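Local coordinates for protein diaminobutyrate-pyruvate transaminase and L-2,4-diaminobutyrate decarboxylase (Vibrio parahaemolyticus, PDB 2QMA) that probably decarboxylates L-2,4-diaminobutyrate with pyridoxal 5'-phosphate, this chain being the C-terminal, decarboxylase-like part of a longer protein that also carries an aminotransferase domain, at residues V52-S57 with N94-H100; T109-A115 with H324-T330; S425-A431 with A467-L473. All coordinates share one frame; numbering follows the deposited sequence.

Contact 1 joins two loops and is partly exposed; its centre lies about 20 Å from the centre of the chain. Contacts 2 and 3 are buried. Contacts 1 and 2 both reach the second subunit, and they touch where Thr98 and Gln99 pack on Pro110 and Pro111; no other chain touches contact 3. Contacts 1 and 2 have one main-chain bond each plus a hydroxyl bond (serine in contact 1, threonine in contact 2) and bridging water, contact 2 including the start of helix 113-125. Contact 3 is an antiparallel strand pair with an edge-to-face phenylalanine pair on one face. Contact 2 holds the predicted cofactor lysine, and Tyr328 OH, bonded to Leu473 O, ties it to contact 3.

Contact 1 of 3, residues V52-S57 with N94-H100; sequences VNAPYS and NAIFTQH
Two irregular backbones pass each other at Pro55 and Phe97, whose CA atoms are 4.8 Å apart, and a single direct main-chain bond joins them: Phe97 N gives its hydrogen to Pro55 O at 2.8 Å, almost straight (176°) and in the carbonyl plane. From there Phe97 begins a type I turn that ends at His100, bringing the imidazole back against residues 53-55. Pro55 CD and Ala54 CA lie over one face of this ring, CD being 3.8 Å from the centroid of the His100 ring. A weak bond runs from His100 NE2 to Asn53 O, and a water bridges the same two atoms, while ND1 is held by Asp102 N. Val52 sets its CG2 branch squarely over the centre of the Phe97 ring, 3.5 Å from the centroid, a CH-pi contact; with CG1 anti to the backbone N (chi1 166°), CG2 is left anti to the carbonyl carbon and over the ring. Farther along, Ser57 OG donates to Asn94 OD1 at 2.7 Å on an in-plane lone pair. A second water accepts weakly from Ser57 N and donates to Ala95 O. The Tyr56 ring turns its edge to the carbonyl oxygens of Asn94 and Ala95, its CE1 being 3.2 Å from Asn94 O, and its hydroxyl bonds to Met59 O. The contact thus joins the loop between helices 32-51 and 61-69 to the one after helix 80-92: Phe97 packs on Val48 and Phe49, Tyr56 and Asn94 on Leu64, and Trp132 of the second subunit meets Tyr56 edge-to-face.

Contact 2 of 3, residues T109-A115 with H324-T330; sequences TPPLMPA and HKLFYQT
Thr109 and Lys325 meet through the hydroxyl of the first, whose OG1 donates to Lys325 O at 2.7 Å. With OG1 opposite the backbone N (chi1 -152°), the threonine turns its methyl toward His324 O, and a water links that oxygen to Thr109 N. Tyr328 N also donates to Lys325 O, closing a type I turn, and the two donors come from opposite faces of the carbonyl plane. The second direct bond is between main chains: Leu112 N to Tyr328 O, 2.8 Å and nearly straight at 172°, with Pro111 CA adding a CA-H...O contact to the same oxygen. Leu112 CG rests 3.5 Å from Tyr328 CB, the two side chains crossing at a slant, and Pro111 CB lies 3.6 Å from Thr330 CG2. Gln329 bends at chi2 (-53°), which returns its NE2 to Phe327 O at 2.8 Å and leaves OE1 beside Ala115 CB. Farther out, Thr383 bonds to Gln329 OE1, Glu119 to Thr330 OG1, and Phe23 of the second subunit packs edge-to-face on Tyr328. Lys325 forms a salt bridge with Asp322. It is the predicted attachment point of pyridoxal phosphate, although no cofactor is bound to it here; the turn that carries it, held by the loop and N-cap residue that lead into helix 113-125, is consistent with the internal-aldimine site of fold-type I decarboxylases.

Contact 3 of 3, residues S425-A431 with A467-L473; sequences STVLFRA and ALKFTIL
Ser425 OG is gripped twice, donating to Ile472 O at 2.8 Å and bonding to Tyr297 OH, while Ile472 N donates to Ser425 O. Within the strands, Val427 N lies 2.9 Å from Phe470 O and Phe470 N donates back to Val427 O; Phe429 N donates to Leu468 O, and the return bond from Leu468 N to Phe429 O is short, 2.7 Å, but bent at the hydrogen (134°). The face bearing Val427, Phe429, Leu468 and Phe470 is apolar. Phe429 points its edge at the face of Phe470 in a T-shaped pair, centroids 4.8 Å apart and planes at 62°; its own ring is covered on one side by Leu468 CB. A chi1 of 73°, wedging CG between backbone N and carbonyl carbon, swings this ring across the neighbouring strand. Over the opposite face Leu428 CD2 lies along the Lys469 chain, 3.7 Å from Lys469 CB, while the ammonium goes on to Asp270. Helix 479-495 covers the two rings and helix 389-411 covers Val427. Strands 426-431 and 465-471 are the central pair of a four-stranded antiparallel sheet backed by helices, as in the small C-terminal domain of fold-type I pyridoxal-phosphate enzymes.

Contact 1 of 3, residues V52-S57 with N94-H100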
loop_
_atom_site.group_PDB
_atom_site.type_symbol
_atom_site.label_atom_id
_atom_site.label_comp_id
_atom_site.label_asym_id
_atom_site.label_seq_id
_atom_site.Cartn_x
_atom_site.Cartn_y
_atom_site.Cartn_z
ATOM N N VAL A 52 20.086 -18.483 -10.671
ATOM C CA VAL A 52 20.165 -17.135 -11.227
ATOM C C VAL A 52 21.607 -16.746 -11.474
ATOM O O VAL A 52 22.451 -16.844 -10.585
ATOM C CB VAL A 52 19.542 -16.050 -10.304
ATOM C CG1 VAL A 52 19.962 -14.670 -10.762
ATOM C CG2 VAL A 52 18.029 -16.161 -10.278
ATOM N N ASN A 53 21.887 -16.266 -12.672
ATOM C CA ASN A 53 23.267 -15.929 -13.002
ATOM C C ASN A 53 23.405 -14.557 -13.675
ATOM O O ASN A 53 24.502 -14.141 -14.050
ATOM C CB ASN A 53 23.886 -17.076 -13.806
ATOM C CG ASN A 53 23.514 -17.048 -15.287
ATOM O OD1 ASN A 53 22.374 -16.758 -15.665
ATOM N ND2 ASN A 53 24.495 -17.362 -16.136
ATOM N N ALA A 54 22.266 -13.862 -13.780
ATOM C CA ALA A 54 22.166 -12.532 -14.373
ATOM C C ALA A 54 21.053 -11.725 -13.677
ATOM O O ALA A 54 20.202 -12.309 -12.985
ATOM C CB ALA A 54 21.906 -12.635 -15.883
ATOM N N PRO A 55 21.078 -10.379 -13.818
ATOM C CA PRO A 55 19.954 -9.551 -13.311
ATOM C C PRO A 55 18.597 -9.943 -13.921
ATOM O O PRO A 55 17.568 -9.887 -13.230
ATOM C CB PRO A 55 20.294 -8.138 -13.767
ATOM C CG PRO A 55 21.634 -8.158 -14.284
ATOM C CD PRO A 55 22.152 -9.553 -14.402
ATOM N N TYR A 56 18.602 -10.277 -15.208
ATOM C CA TYR A 56 17.394 -10.725 -15.937
ATOM C C TYR A 56 17.712 -11.953 -16.831
ATOM O O TYR A 56 18.803 -12.043 -17.414
ATOM C CB TYR A 56 16.775 -9.564 -16.759
ATOM C CG TYR A 56 15.607 -10.019 -17.633
ATOM C CD1 TYR A 56 14.451 -10.576 -17.067
ATOM C CD2 TYR A 56 15.648 -9.869 -19.015
ATOM C CE1 TYR A 56 13.367 -11.012 -17.892
ATOM C CE2 TYR A 56 14.582 -10.293 -19.845
ATOM C CZ TYR A 56 13.454 -10.867 -19.277
ATOM O OH TYR A 56 12.421 -11.274 -20.105
ATOM N N SER A 57 16.758 -12.880 -16.957
ATOM C CA SER A 57 16.966 -14.109 -17.699
ATOM C C SER A 57 17.279 -13.888 -19.196
ATOM O O SER A 57 17.823 -14.784 -19.859
ATOM C CB SER A 57 15.732 -14.993 -17.532
ATOM O OG SER A 57 14.688 -14.515 -18.365
ATOM N N ASN A 94 12.090 -15.503 -14.259
ATOM C CA ASN A 94 12.157 -14.418 -15.243
ATOM C C ASN A 94 11.963 -13.002 -14.674
ATOM O O ASN A 94 11.632 -12.073 -15.414
ATOM C CB ASN A 94 11.178 -14.669 -16.377
ATOM C CG ASN A 94 11.517 -15.937 -17.185
ATOM O OD1 ASN A 94 12.624 -16.069 -17.716
ATOM N ND2 ASN A 94 10.579 -16.872 -17.240
ATOM N N ALA A 95 12.167 -12.862 -13.371
ATOM C CA ALA A 95 12.024 -11.588 -12.649
ATOM C C ALA A 95 13.315 -10.747 -12.749
ATOM O O ALA A 95 14.315 -11.184 -13.309
ATOM C CB ALA A 95 11.688 -11.869 -11.213
ATOM N N ILE A 96 13.285 -9.544 -12.192
ATOM C CA ILE A 96 14.479 -8.717 -12.148
ATOM C C ILE A 96 15.131 -8.969 -10.784
ATOM O O ILE A 96 14.522 -8.678 -9.735
ATOM C CB ILE A 96 14.097 -7.178 -12.316
ATOM C CG1 ILE A 96 13.405 -6.867 -13.674
ATOM C CG2 ILE A 96 15.324 -6.288 -12.010
ATOM C CD1 ILE A 96 14.354 -6.928 -14.953
ATOM N N PHE A 97 16.361 -9.503 -10.784
ATOM C CA PHE A 97 17.034 -9.839 -9.539
ATOM C C PHE A 97 17.900 -8.724 -8.958
ATOM O O PHE A 97 19.061 -8.523 -9.371
ATOM C CB PHE A 97 17.786 -11.166 -9.681
ATOM C CG PHE A 97 16.855 -12.331 -9.799
ATOM C CD1 PHE A 97 16.426 -13.005 -8.651
ATOM C CD2 PHE A 97 16.366 -12.721 -11.040
ATOM C CE1 PHE A 97 15.529 -14.072 -8.737
ATOM C CE2 PHE A 97 15.463 -13.783 -11.128
ATOM C CZ PHE A 97 15.042 -14.439 -9.946
ATOM N N THR A 98 17.312 -8.010 -7.995
ATOM C CA THR A 98 18.019 -6.916 -7.311
ATOM C C THR A 98 19.223 -7.438 -6.558
ATOM O O THR A 98 20.131 -6.658 -6.216
ATOM C CB THR A 98 17.125 -6.198 -6.271
ATOM O OG1 THR A 98 16.763 -7.123 -5.224
ATOM C CG2 THR A 98 15.906 -5.573 -6.929
ATOM N N GLN A 99 19.238 -8.762 -6.323
ATOM C CA GLN A 99 20.333 -9.398 -5.576
ATOM C C GLN A 99 21.555 -9.613 -6.438
ATOM O O GLN A 99 22.621 -9.934 -5.915
ATOM C CB GLN A 99 19.907 -10.741 -4.972
ATOM C CG GLN A 99 18.867 -10.629 -3.870
ATOM C CD GLN A 99 17.409 -10.685 -4.381
ATOM O OE1 GLN A 99 17.122 -10.746 -5.599
ATOM N NE2 GLN A 99 16.486 -10.694 -3.428
ATOM N N HIS A 100 21.397 -9.492 -7.754
ATOM C CA HIS A 100 22.529 -9.643 -8.644
ATOM C C HIS A 100 23.293 -8.306 -8.750
ATOM O O HIS A 100 22.652 -7.240 -8.923
ATOM C CB HIS A 100 22.090 -10.124 -10.039
ATOM C CG HIS A 100 23.256 -10.590 -10.874
ATOM N ND1 HIS A 100 24.089 -9.717 -11.548
ATOM C CD2 HIS A 100 23.766 -11.830 -11.076
ATOM C CE1 HIS A 100 25.058 -10.407 -12.132
ATOM N NE2 HIS A 100 24.865 -11.691 -11.886
HETATM O O HOH W 1 26.502 -14.108 -11.946
HETATM O O HOH W 2 15.341 -13.313 -14.477
#

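Contact 2 of 3, residues T109-A115 with H324-T330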
loop_
_atom_site.group_PDB
_atom_site.type_symbol
_atom_site.label_atom_id
_atom_site.label_comp_id
_atom_site.label_asym_id
_atom_site.label_seq_id
_atom_site.Cartn_x
_atom_site.Cartn_y
_atom_site.Cartn_z
ATOM N N THR A 109 15.571 -1.741 -4.087
ATOM C CA THR A 109 16.513 -2.224 -3.098
ATOM C C THR A 109 16.572 -3.751 -2.975
ATOM O O THR A 109 15.522 -4.445 -3.029
ATOM C CB THR A 109 16.231 -1.499 -1.713
ATOM O OG1 THR A 109 17.428 -1.408 -0.943
ATOM C CG2 THR A 109 15.110 -2.153 -0.909
ATOM N N PRO A 110 17.792 -4.294 -2.837
ATOM C CA PRO A 110 17.867 -5.714 -2.487
ATOM C C PRO A 110 17.410 -5.846 -1.008
ATOM O O PRO A 110 17.883 -5.100 -0.128
ATOM C CB PRO A 110 19.353 -6.061 -2.704
ATOM C CG PRO A 110 20.103 -4.746 -2.456
ATOM C CD PRO A 110 19.128 -3.663 -2.953
ATOM N N PRO A 111 16.433 -6.729 -0.754
ATOM C CA PRO A 111 15.775 -6.826 0.564
ATOM C C PRO A 111 16.645 -7.418 1.682
ATOM O O PRO A 111 17.312 -8.426 1.501
ATOM C CB PRO A 111 14.547 -7.712 0.293
ATOM C CG PRO A 111 14.937 -8.518 -0.893
ATOM C CD PRO A 111 15.860 -7.663 -1.736
ATOM N N LEU A 112 16.625 -6.741 2.822
ATOM C CA LEU A 112 17.291 -7.188 3.998
ATOM C C LEU A 112 16.593 -8.425 4.531
ATOM O O LEU A 112 15.374 -8.509 4.577
ATOM C CB LEU A 112 17.276 -6.097 5.068
ATOM C CG LEU A 112 18.572 -5.311 5.387
ATOM C CD1 LEU A 112 18.410 -4.620 6.739
ATOM C CD2 LEU A 112 19.887 -6.119 5.316
HETATM N N MSE A 113 17.381 -9.366 4.983
HETATM C CA MSE A 113 16.843 -10.612 5.521
HETATM C C MSE A 113 15.781 -10.418 6.603
HETATM O O MSE A 113 14.760 -11.112 6.581
HETATM C CB MSE A 113 17.975 -11.494 6.044
HETATM C CG MSE A 113 17.557 -12.950 6.196
HETATM SE SE MSE A 113 17.360 -13.750 4.455
HETATM C CE MSE A 113 19.281 -13.909 4.020
ATOM N N PRO A 114 16.023 -9.517 7.575
ATOM C CA PRO A 114 15.006 -9.247 8.586
ATOM C C PRO A 114 13.670 -8.730 8.054
ATOM O O PRO A 114 12.636 -9.064 8.626
ATOM C CB PRO A 114 15.669 -8.196 9.500
ATOM C CG PRO A 114 16.834 -7.703 8.776
ATOM C CD PRO A 114 17.287 -8.807 7.889
ATOM N N ALA A 115 13.707 -7.936 6.984
ATOM C CA ALA A 115 12.461 -7.552 6.286
ATOM C C ALA A 115 11.777 -8.758 5.621
ATOM O O ALA A 115 10.568 -8.901 5.729
ATOM C CB ALA A 115 12.714 -6.465 5.309
ATOM N N HIS A 324 11.888 1.240 2.011
ATOM C CA HIS A 324 12.100 0.302 0.949
ATOM C C HIS A 324 13.041 0.842 -0.094
ATOM O O HIS A 324 13.148 0.286 -1.172
ATOM C CB HIS A 324 10.782 -0.232 0.341
ATOM C CG HIS A 324 9.864 0.827 -0.175
ATOM N ND1 HIS A 324 10.184 1.652 -1.237
ATOM C CD2 HIS A 324 8.601 1.149 0.180
ATOM C CE1 HIS A 324 9.162 2.447 -1.501
ATOM N NE2 HIS A 324 8.194 2.170 -0.647
ATOM N N LYS A 325 13.715 1.941 0.223
ATOM C CA LYS A 325 14.850 2.365 -0.571
ATOM C C LYS A 325 16.150 1.995 0.197
ATOM O O LYS A 325 16.522 0.803 0.287
ATOM C CB LYS A 325 14.741 3.854 -0.979
ATOM C CG LYS A 325 13.664 4.110 -2.056
ATOM C CD LYS A 325 13.428 5.592 -2.293
ATOM C CE LYS A 325 12.691 5.883 -3.581
ATOM N NZ LYS A 325 11.235 5.595 -3.651
ATOM N N LEU A 326 16.820 2.981 0.777
ATOM C CA LEU A 326 18.148 2.745 1.309
ATOM C C LEU A 326 18.145 2.040 2.669
ATOM O O LEU A 326 19.195 1.606 3.154
ATOM C CB LEU A 326 18.867 4.093 1.389
ATOM C CG LEU A 326 20.372 4.280 1.326
ATOM C CD1 LEU A 326 21.099 3.435 0.278
ATOM C CD2 LEU A 326 20.667 5.813 1.215
ATOM N N PHE A 327 16.974 1.891 3.287
ATOM C CA PHE A 327 16.881 1.050 4.509
ATOM C C PHE A 327 16.702 -0.458 4.209
ATOM O O PHE A 327 16.613 -1.285 5.132
ATOM C CB PHE A 327 15.714 1.471 5.385
ATOM C CG PHE A 327 15.879 2.811 6.104
ATOM C CD1 PHE A 327 16.241 2.864 7.461
ATOM C CD2 PHE A 327 15.550 4.009 5.451
ATOM C CE1 PHE A 327 16.317 4.101 8.146
ATOM C CE2 PHE A 327 15.635 5.223 6.104
ATOM C CZ PHE A 327 16.005 5.275 7.465
ATOM N N TYR A 328 16.632 -0.799 2.924
ATOM C CA TYR A 328 16.570 -2.202 2.453
ATOM C C TYR A 328 15.337 -3.028 2.832
ATOM O O TYR A 328 15.355 -4.260 2.728
ATOM C CB TYR A 328 17.809 -2.944 2.947
ATOM C CG TYR A 328 19.095 -2.237 2.601
ATOM C CD1 TYR A 328 19.516 -2.126 1.268
ATOM C CD2 TYR A 328 19.942 -1.767 3.611
ATOM C CE1 TYR A 328 20.732 -1.517 0.936
ATOM C CE2 TYR A 328 21.197 -1.154 3.282
ATOM C CZ TYR A 328 21.556 -1.028 1.937
ATOM O OH TYR A 328 22.743 -0.428 1.599
ATOM N N GLN A 329 14.271 -2.359 3.272
ATOM C CA GLN A 329 13.032 -3.053 3.584
ATOM C C GLN A 329 12.308 -3.456 2.289
ATOM O O GLN A 329 12.430 -2.767 1.276
ATOM C CB GLN A 329 12.127 -2.163 4.483
ATOM C CG GLN A 329 12.882 -1.684 5.752
ATOM C CD GLN A 329 13.513 -2.850 6.540
ATOM O OE1 GLN A 329 12.813 -3.589 7.233
ATOM N NE2 GLN A 329 14.827 -3.027 6.406
ATOM N N THR A 330 11.526 -4.534 2.333
ATOM C CA THR A 330 10.684 -4.894 1.201
ATOM C C THR A 330 9.561 -3.846 0.935
ATOM O O THR A 330 9.001 -3.226 1.869
ATOM C CB THR A 330 10.028 -6.273 1.388
ATOM O OG1 THR A 330 9.403 -6.311 2.659
ATOM C CG2 THR A 330 11.063 -7.453 1.304
HETATM O O HOH W 3 12.601 -1.307 -3.389
#

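Contact 3 of 3, residues S425-A431 with A467-L473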
loop_
_atom_site.group_PDB
_atom_site.type_symbol
_atom_site.label_atom_id
_atom_site.label_comp_id
_atom_site.label_asym_id
_atom_site.label_seq_id
_atom_site.Cartn_x
_atom_site.Cartn_y
_atom_site.Cartn_z
ATOM N N SER A 425 24.813 8.069 -3.675
ATOM C CA SER A 425 25.255 6.752 -4.190
ATOM C C SER A 425 24.939 6.521 -5.670
ATOM O O SER A 425 24.947 5.352 -6.145
ATOM C CB SER A 425 24.745 5.611 -3.295
ATOM O OG SER A 425 23.366 5.326 -3.494
ATOM N N THR A 426 24.678 7.612 -6.405
ATOM C CA THR A 426 24.489 7.509 -7.856
ATOM C C THR A 426 25.761 7.925 -8.625
ATOM O O THR A 426 26.565 8.770 -8.159
ATOM C CB THR A 426 23.253 8.336 -8.407
ATOM O OG1 THR A 426 23.491 9.744 -8.246
ATOM C CG2 THR A 426 21.954 7.946 -7.712
ATOM N N VAL A 427 25.923 7.346 -9.816
ATOM C CA VAL A 427 26.998 7.744 -10.698
ATOM C C VAL A 427 26.410 7.974 -12.094
ATOM O O VAL A 427 25.695 7.139 -12.602
ATOM C CB VAL A 427 28.120 6.681 -10.734
ATOM C CG1 VAL A 427 29.216 7.056 -11.754
ATOM C CG2 VAL A 427 28.739 6.522 -9.358
ATOM N N LEU A 428 26.757 9.110 -12.695
ATOM C CA LEU A 428 26.236 9.525 -13.984
ATOM C C LEU A 428 27.377 9.628 -14.988
ATOM O O LEU A 428 28.362 10.350 -14.775
ATOM C CB LEU A 428 25.465 10.860 -13.858
ATOM C CG LEU A 428 24.244 10.874 -12.922
ATOM C CD1 LEU A 428 23.640 12.267 -12.733
ATOM C CD2 LEU A 428 23.126 9.888 -13.366
ATOM N N PHE A 429 27.253 8.867 -16.075
ATOM C CA PHE A 429 28.345 8.713 -17.023
ATOM C C PHE A 429 27.816 8.190 -18.336
ATOM O O PHE A 429 26.646 7.920 -18.466
ATOM C CB PHE A 429 29.377 7.733 -16.450
ATOM C CG PHE A 429 28.916 6.294 -16.454
ATOM C CD1 PHE A 429 29.395 5.395 -17.424
ATOM C CD2 PHE A 429 28.019 5.833 -15.500
ATOM C CE1 PHE A 429 28.985 4.054 -17.439
ATOM C CE2 PHE A 429 27.610 4.486 -15.488
ATOM C CZ PHE A 429 28.094 3.603 -16.470
ATOM N N ARG A 430 28.687 8.052 -19.317
ATOM C CA ARG A 430 28.253 7.550 -20.602
ATOM C C ARG A 430 29.424 6.858 -21.243
ATOM O O ARG A 430 30.567 7.134 -20.871
ATOM C CB ARG A 430 27.732 8.692 -21.482
ATOM C CG ARG A 430 28.759 9.732 -21.870
ATOM C CD ARG A 430 28.134 10.639 -22.891
ATOM N NE ARG A 430 28.954 11.793 -23.229
ATOM C CZ ARG A 430 28.528 12.796 -23.994
ATOM N NH1 ARG A 430 27.295 12.778 -24.497
ATOM N NH2 ARG A 430 29.325 13.825 -24.251
ATOM N N ALA A 431 29.139 5.898 -22.130
ATOM C CA ALA A 431 30.157 5.370 -23.034
ATOM C C ALA A 431 30.565 6.461 -24.022
ATOM O O ALA A 431 29.724 7.221 -24.505
ATOM C CB ALA A 431 29.637 4.147 -23.779
ATOM N N ALA A 467 22.661 10.094 -20.384
ATOM C CA ALA A 467 23.597 9.560 -19.408
ATOM C C ALA A 467 23.088 8.197 -18.989
ATOM O O ALA A 467 21.882 7.987 -18.876
ATOM C CB ALA A 467 23.689 10.467 -18.199
ATOM N N LEU A 468 24.027 7.276 -18.797
ATOM C CA LEU A 468 23.771 6.056 -18.031
ATOM C C LEU A 468 23.893 6.350 -16.548
ATOM O O LEU A 468 24.601 7.255 -16.159
ATOM C CB LEU A 468 24.786 4.985 -18.400
ATOM C CG LEU A 468 24.781 4.632 -19.902
ATOM C CD1 LEU A 468 26.011 3.811 -20.167
ATOM C CD2 LEU A 468 23.509 3.878 -20.273
ATOM N N LYS A 469 23.204 5.549 -15.741
ATOM C CA LYS A 469 23.186 5.695 -14.296
ATOM C C LYS A 469 23.336 4.377 -13.539
ATOM O O LYS A 469 22.670 3.371 -13.849
ATOM C CB LYS A 469 21.892 6.404 -13.830
ATOM C CG LYS A 469 21.727 6.449 -12.313
ATOM C CD LYS A 469 20.537 7.372 -11.889
ATOM C CE LYS A 469 19.180 6.763 -12.248
ATOM N NZ LYS A 469 18.071 7.630 -11.655
ATOM N N PHE A 470 24.209 4.417 -12.541
ATOM C CA PHE A 470 24.297 3.429 -11.488
ATOM C C PHE A 470 23.621 4.089 -10.269
ATOM O O PHE A 470 23.980 5.220 -9.876
ATOM C CB PHE A 470 25.758 3.146 -11.052
ATOM C CG PHE A 470 26.662 2.482 -12.081
ATOM C CD1 PHE A 470 26.176 1.778 -13.187
ATOM C CD2 PHE A 470 28.044 2.499 -11.863
ATOM C CE1 PHE A 470 27.095 1.128 -14.097
ATOM C CE2 PHE A 470 28.944 1.854 -12.739
ATOM C CZ PHE A 470 28.466 1.189 -13.863
ATOM N N THR A 471 22.701 3.358 -9.656
ATOM C CA THR A 471 22.230 3.625 -8.305
ATOM C C THR A 471 22.779 2.535 -7.394
ATOM O O THR A 471 22.271 1.387 -7.366
ATOM C CB THR A 471 20.695 3.699 -8.279
ATOM O OG1 THR A 471 20.295 4.729 -9.188
ATOM C CG2 THR A 471 20.187 4.078 -6.867
ATOM N N ILE A 472 23.884 2.850 -6.729
ATOM C CA ILE A 472 24.555 1.855 -5.891
ATOM C C ILE A 472 23.847 1.682 -4.542
ATOM O O ILE A 472 23.792 2.608 -3.710
ATOM C CB ILE A 472 26.050 2.180 -5.660
ATOM C CG1 ILE A 472 26.751 2.499 -6.993
ATOM C CG2 ILE A 472 26.731 0.991 -4.909
ATOM C CD1 ILE A 472 28.092 3.294 -6.840
ATOM N N LEU A 473 23.280 0.507 -4.326
ATOM C CA LEU A 473 22.562 0.268 -3.076
ATOM C C LEU A 473 23.121 -0.890 -2.308
ATOM O O LEU A 473 23.240 -0.831 -1.098
ATOM C CB LEU A 473 21.064 0.043 -3.287
ATOM C CG LEU A 473 20.166 1.184 -3.797
ATOM C CD1 LEU A 473 18.689 0.744 -3.873
ATOM C CD2 LEU A 473 20.332 2.483 -2.970
#